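Local coordinates for Alpha/beta hydrolase fold protein (Chitinophaga pinensis, PDB 4PW0) that is of unconfirmed function but has the alpha/beta hydrolase fold and is probably a hydrolase with a serine nucleophile, at residues A[139-142]-A[143-146]; A[236-239]-A[240-243]. One frame throughout, in Å; residues are numbered along the deposited sequence. Where two conformers were deposited one is given.

Contact 1: residues A[139-142]-A[143-146]; sequences GVKV and LHTF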
ATOM      1  N   GLY A 139       9.754  15.420  15.655  1.00 16.80           N
ATOM      2  CA  GLY A 139       8.963  16.506  16.211  1.00 18.30           C
ATOM      3  C   GLY A 139       7.536  16.193  16.571  1.00 18.12           C
ATOM      4  O   GLY A 139       6.789  17.038  17.053  1.00 20.71           O
ATOM      5  N   VAL A 140       7.116  14.948  16.372  1.00 17.35           N
ATOM      6  CA  VAL A 140       5.710  14.635  16.563  1.00 18.19           C
ATOM      7  C   VAL A 140       5.309  14.606  18.027  1.00 17.25           C
ATOM      8  O   VAL A 140       6.002  14.036  18.882  1.00 18.06           O
ATOM      9  CB  VAL A 140       5.356  13.288  15.899  1.00 17.56           C
ATOM     10  CG1 VAL A 140       5.351  13.444  14.381  1.00 17.58           C
ATOM     11  CG2 VAL A 140       6.247  12.117  16.352  1.00 18.49           C
ATOM     12  N   LYS A 141       4.150  15.197  18.320  1.00 17.35           N
ATOM     13  CA  LYS A 141       3.676  15.344  19.681  0.60 18.38           C
ATOM     14  C   LYS A 141       3.382  14.016  20.369  1.00 17.33           C
ATOM     15  O   LYS A 141       3.484  13.897  21.584  1.00 18.93           O
ATOM     16  CB  LYS A 141       2.432  16.248  19.695  0.60 21.21           C
ATOM     17  CG  LYS A 141       2.596  17.612  19.040  0.60 31.88           C
ATOM     18  CD  LYS A 141       3.759  18.424  19.599  0.60 37.21           C
ATOM     19  CE  LYS A 141       3.661  19.875  19.160  0.60 36.70           C
ATOM     20  NZ  LYS A 141       4.979  20.529  19.338  0.60 39.82           N
ATOM     21  N   VAL A 142       3.004  12.994  19.609  1.00 16.44           N
ATOM     22  CA  VAL A 142       2.631  11.720  20.226  1.00 17.45           C
ATOM     23  C   VAL A 142       3.808  11.145  21.027  1.00 16.67           C
ATOM     24  O   VAL A 142       3.594  10.471  22.024  1.00 16.90           O
ATOM     25  CB  VAL A 142       2.118  10.699  19.172  1.00 17.50           C
ATOM     26  CG1 VAL A 142       3.217  10.294  18.208  1.00 16.94           C
ATOM     27  CG2 VAL A 142       1.487   9.470  19.820  1.00 18.48           C
ATOM     28  N   LEU A 143       5.041  11.403  20.593  1.00 15.88           N
ATOM     29  CA  LEU A 143       6.191  10.839  21.269  1.00 16.26           C
ATOM     30  C   LEU A 143       6.496  11.566  22.581  1.00 17.78           C
ATOM     31  O   LEU A 143       7.251  11.051  23.380  1.00 18.18           O
ATOM     32  CB  LEU A 143       7.418  10.857  20.368  1.00 17.44           C
ATOM     33  CG  LEU A 143       7.330   9.821  19.226  1.00 16.47           C
ATOM     34  CD1 LEU A 143       8.485  10.001  18.283  1.00 18.24           C
ATOM     35  CD2 LEU A 143       7.282   8.375  19.756  1.00 16.83           C
ATOM     36  N   HIS A 144       5.889  12.740  22.814  1.00 17.72           N
ATOM     37  CA  HIS A 144       6.096  13.394  24.107  1.00 20.04           C
ATOM     38  C   HIS A 144       5.588  12.527  25.234  1.00 21.45           C
ATOM     39  O   HIS A 144       6.067  12.631  26.378  1.00 24.87           O
ATOM     40  CB  HIS A 144       5.370  14.747  24.160  1.00 19.91           C
ATOM     41  CG  HIS A 144       5.829  15.737  23.137  1.00 22.14           C
ATOM     42  ND1 HIS A 144       5.376  17.039  23.116  1.00 30.84           N
ATOM     43  CD2 HIS A 144       6.634  15.603  22.062  1.00 22.69           C
ATOM     44  CE1 HIS A 144       5.931  17.670  22.103  1.00 29.01           C
ATOM     45  NE2 HIS A 144       6.677  16.814  21.432  1.00 25.77           N
ATOM     46  N   THR A 145       4.614  11.675  24.948  1.00 18.26           N
ATOM     47  CA  THR A 145       4.054  10.761  25.939  1.00 21.56           C
ATOM     48  C   THR A 145       4.512   9.318  25.839  1.00 18.24           C
ATOM     49  O   THR A 145       3.977   8.425  26.477  1.00 19.10           O
ATOM     50  CB  THR A 145       2.553  10.839  25.995  1.00 27.66           C
ATOM     51  OG1 THR A 145       2.014  10.547  24.734  1.00 29.40           O
ATOM     52  CG2 THR A 145       2.107  12.265  26.556  1.00 34.19           C
ATOM     53  N   PHE A 146       5.561   9.111  25.051  1.00 17.04           N
ATOM     54  CA  PHE A 146       6.158   7.790  24.934  1.00 16.82           C
ATOM     55  C   PHE A 146       6.571   7.222  26.298  1.00 16.85           C
ATOM     56  O   PHE A 146       6.295   6.063  26.547  1.00 16.47           O
ATOM     57  CB  PHE A 146       7.342   7.809  23.942  1.00 18.01           C
ATOM     58  CG  PHE A 146       8.020   6.506  23.817  1.00 17.15           C
ATOM     59  CD1 PHE A 146       7.455   5.525  23.083  1.00 18.90           C
ATOM     60  CD2 PHE A 146       9.270   6.262  24.402  1.00 17.59           C
ATOM     61  CE1 PHE A 146       8.067   4.307  22.934  1.00 19.63           C
ATOM     62  CE2 PHE A 146       9.882   5.047  24.244  1.00 17.90           C
ATOM     63  CZ  PHE A 146       9.270   4.050  23.521  1.00 18.80           C
TER
HETATM   64  O   HOH W   1       7.241  18.544  19.196  1.00 34.07           O
HETATM   65  O   HOH W   2       1.668  13.198  23.539  1.00 35.00           O
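K141 and H144 both start with CG beside the backbone N, opposite the carbonyl carbon (chi1 -54° and -61°), and the two side chains run alongside each other in the same direction. The lysine chain then bends at chi2 (-55°), which brings its CD to 3.4 Å from CE1 of the H144 imidazole. Closer to the backbone, K141 CA sits over the centre of that ring, 3.8 Å from the centroid, in a CH-pi contact. Lysine and histidine also share one water, which lies in the imidazole plane 2.9 Å from H144 NE2, accepts from K141 NZ and donates to G139 O. H144 NE2 is hydrogen-bonded to G211 O as well, tying the loop to the end of helix 197-212.

On the apolar side of the turn, V140 CG2 meets L143 CD1 at 3.6 Å, the two side chains crossing at a slant, and L143 continues onto I207 and W210. The backbone is held by bonds from L143 N to V140 O and from H144 N to K141 O (2.9 Å), followed by a weak bond from T145 N to V142 O. T145 OG1 is 3.1 Å from V142 O and 2.9 Å from a second water, which donates to K141 O. These i to i+3 bonds make consecutive turns that lead into helix 146-154, with T145 at the N-cap position.

Because the G211 carbonyl can only accept, its bond to the imidazole implies that NE2 carries a proton, while leaving the state of ND1 undecided. The K141 ammonium, 4.6 Å from H144 NE2, would probably disfavour a second positive charge on the ring.

Contact 2: residues A[236-239]-A[240-243]; sequences MMDT and YNSY
D238 and N241 each reach across the start of helix 240-248, and their first torsions differ. In D238, CG is anti to the backbone N (chi1 -172°), which carries the carboxylate forward until OD1 accepts from Y240 N at 2.9 Å. The amide meets that oxygen from above the carboxylate plane. This is a capping bond to an N-H of the first helical turn. The same oxygen touches Y240 CB, and the two side chains run side by side, their flat groups well inclined to each other.

N241 folds the other way, with CG beside its own backbone N (chi1 -73°), so that the carboxamide swings back over the preceding loop. Its ND2 gives a nearly straight bond to M237 O (2.9 Å, 165° at the hydrogen), with the acceptor close to the amide plane, while its backbone N donates to D238 O. N241 thus holds two successive carbonyls, M237 O through its side chain and D238 O through its backbone N.

S242 N donates to T239 O at 2.9 Å, and S242 OG donates to a water that in turn gives a hydrogen bond to D238 O. T239 OG1 is hydrogen-bonded to G231 O and D234 N. Y240 packs on Y243 of the second subunit and Y243 on L256 of that subunit.

D234 also accepts from M237 N, and M237 packs on S110; S110, H262 and D234 are placed as in a Ser-His-Asp triad. The arrangement is that of a side-chain-capped helix start following the loop that probably carries the catalytic acid, after a strand of an alpha/beta hydrolase fold.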
HETATM    1  N   MSE A 236       1.679   4.151  19.550  1.00 14.32           N
HETATM    2  CA  MSE A 236       2.962   4.737  19.885  1.00 14.31           C
HETATM    3  C   MSE A 236       3.310   5.908  18.974  1.00 14.80           C
HETATM    4  O   MSE A 236       3.856   6.911  19.428  1.00 15.86           O
HETATM    5  CB  MSE A 236       4.024   3.621  19.770  1.00 15.28           C
HETATM    6  CG  MSE A 236       5.425   4.101  20.110  1.00 15.98           C
HETATM    7 SE   MSE A 236       6.764   2.716  19.788  0.65 16.80          SE
HETATM    8  CE  MSE A 236       6.111   1.408  21.055  1.00 19.15           C
HETATM    9  N   MSE A 237       3.050   5.727  17.667  1.00 14.52           N
HETATM   10  CA  MSE A 237       3.552   6.636  16.647  1.00 13.88           C
HETATM   11  C   MSE A 237       2.469   7.492  16.000  1.00 14.28           C
HETATM   12  O   MSE A 237       2.834   8.469  15.332  1.00 14.78           O
HETATM   13  CB  MSE A 237       4.206   5.832  15.533  1.00 13.87           C
HETATM   14  CG  MSE A 237       5.395   4.987  15.970  1.00 15.02           C
HETATM   15 SE   MSE A 237       6.913   6.119  16.475  0.65 16.00          SE
HETATM   16  CE  MSE A 237       8.164   4.698  16.881  1.00 16.19           C
ATOM     17  N   ASP A 238       1.199   7.095  16.162  1.00 13.84           N
ATOM     18  CA  ASP A 238      -0.024   7.664  15.510  1.00 15.11           C
ATOM     19  C   ASP A 238       0.021   7.281  14.010  1.00 13.52           C
ATOM     20  O   ASP A 238       0.881   7.764  13.268  1.00 14.66           O
ATOM     21  CB  ASP A 238      -0.145   9.187  15.729  1.00 14.99           C
ATOM     22  CG  ASP A 238      -1.474   9.751  15.244  1.00 17.93           C
ATOM     23  OD1 ASP A 238      -2.184   9.104  14.451  1.00 17.33           O
ATOM     24  OD2 ASP A 238      -1.838  10.852  15.737  1.00 22.65           O
ATOM     25  N   THR A 239      -0.913   6.463  13.580  1.00 13.52           N
ATOM     26  CA  THR A 239      -0.996   6.092  12.191  1.00 14.31           C
ATOM     27  C   THR A 239      -0.975   7.306  11.271  1.00 14.54           C
ATOM     28  O   THR A 239      -0.383   7.242  10.192  1.00 14.67           O
ATOM     29  CB  THR A 239      -2.210   5.217  11.977  1.00 14.68           C
ATOM     30  OG1 THR A 239      -1.972   3.974  12.654  1.00 15.19           O
ATOM     31  CG2 THR A 239      -2.501   4.962  10.498  1.00 14.96           C
ATOM     32  N   TYR A 240      -1.622   8.409  11.666  1.00 13.99           N
ATOM     33  CA  TYR A 240      -1.657   9.565  10.778  1.00 15.33           C
ATOM     34  C   TYR A 240      -0.297  10.118  10.469  1.00 14.67           C
ATOM     35  O   TYR A 240      -0.063  10.691   9.397  1.00 15.75           O
ATOM     36  CB  TYR A 240      -2.554  10.659  11.375  1.00 18.59           C
ATOM     37  CG  TYR A 240      -2.830  11.762  10.391  1.00 19.28           C
ATOM     38  CD1 TYR A 240      -3.768  11.626   9.430  1.00 22.08           C
ATOM     39  CD2 TYR A 240      -2.071  12.892  10.424  1.00 23.78           C
ATOM     40  CE1 TYR A 240      -3.995  12.625   8.497  1.00 27.75           C
ATOM     41  CE2 TYR A 240      -2.255  13.912   9.489  1.00 27.28           C
ATOM     42  CZ  TYR A 240      -3.235  13.769   8.545  1.00 25.29           C
ATOM     43  OH  TYR A 240      -3.464  14.747   7.596  1.00 35.78           O
ATOM     44  N   ASN A 241       0.653   9.908  11.369  1.00 14.30           N
ATOM     45  CA  ASN A 241       2.026  10.344  11.094  1.00 14.64           C
ATOM     46  C   ASN A 241       2.711   9.606   9.937  1.00 14.83           C
ATOM     47  O   ASN A 241       3.690  10.119   9.367  1.00 15.95           O
ATOM     48  CB  ASN A 241       2.878  10.335  12.343  1.00 14.78           C
ATOM     49  CG  ASN A 241       2.515  11.471  13.256  1.00 15.45           C
ATOM     50  OD1 ASN A 241       2.217  12.591  12.785  1.00 17.70           O
ATOM     51  ND2 ASN A 241       2.565  11.224  14.548  1.00 15.26           N
ATOM     52  N   SER A 242       2.197   8.430   9.571  1.00 13.96           N
ATOM     53  CA  SER A 242       2.679   7.754   8.383  1.00 13.92           C
ATOM     54  C   SER A 242       2.076   8.374   7.125  1.00 14.26           C
ATOM     55  O   SER A 242       2.756   8.449   6.070  1.00 15.17           O
ATOM     56  CB  SER A 242       2.416   6.256   8.466  1.00 14.53           C
ATOM     57  OG  SER A 242       3.276   5.658   9.441  1.00 14.16           O
ATOM     58  N   TYR A 243       0.824   8.794   7.211  1.00 14.07           N
ATOM     59  CA  TYR A 243       0.254   9.627   6.152  0.60 14.22           C
ATOM     60  C   TYR A 243       1.039  10.931   6.010  1.00 15.89           C
ATOM     61  O   TYR A 243       1.333  11.375   4.894  1.00 16.83           O
ATOM     62  CB  TYR A 243      -1.239   9.858   6.362  0.60 15.52           C
ATOM     63  CG  TYR A 243      -1.935  10.603   5.240  0.60 17.28           C
ATOM     64  CD1 TYR A 243      -1.784  10.225   3.948  0.60 17.65           C
ATOM     65  CD2 TYR A 243      -2.690  11.729   5.492  0.60 19.44           C
ATOM     66  CE1 TYR A 243      -2.390  10.876   2.932  0.60 17.97           C
ATOM     67  CE2 TYR A 243      -3.282  12.419   4.462  0.60 20.10           C
ATOM     68  CZ  TYR A 243      -3.134  11.936   3.173  0.60 20.05           C
ATOM     69  OH  TYR A 243      -3.743  12.532   2.115  0.60 19.67           O
TER
HETATM   70  O   HOH W   3       2.978   6.392  12.069  1.00 14.83           O

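Overall arrangement
Along the chain the two contacts come in series, neither enclosing nor crossing the other. Contact 1 closes a short turn in the loop between strand 127-133 and helix 146-154; helices 158-166, 171-184 and 197-212 follow before the chain returns to the sheet as strand 226-231, and contact 2 then closes the turn into helix 240-248. Their centres are 11 Å apart, and they touch directly: V142 CG1 lies 3.4 Å from M237 O, and V140 CG1 3.6 Å from N241 ND2. The loops that follow two neighbouring parallel strands are thereby joined, linking the entrance of helix 146-154 to the start of helix 240-248.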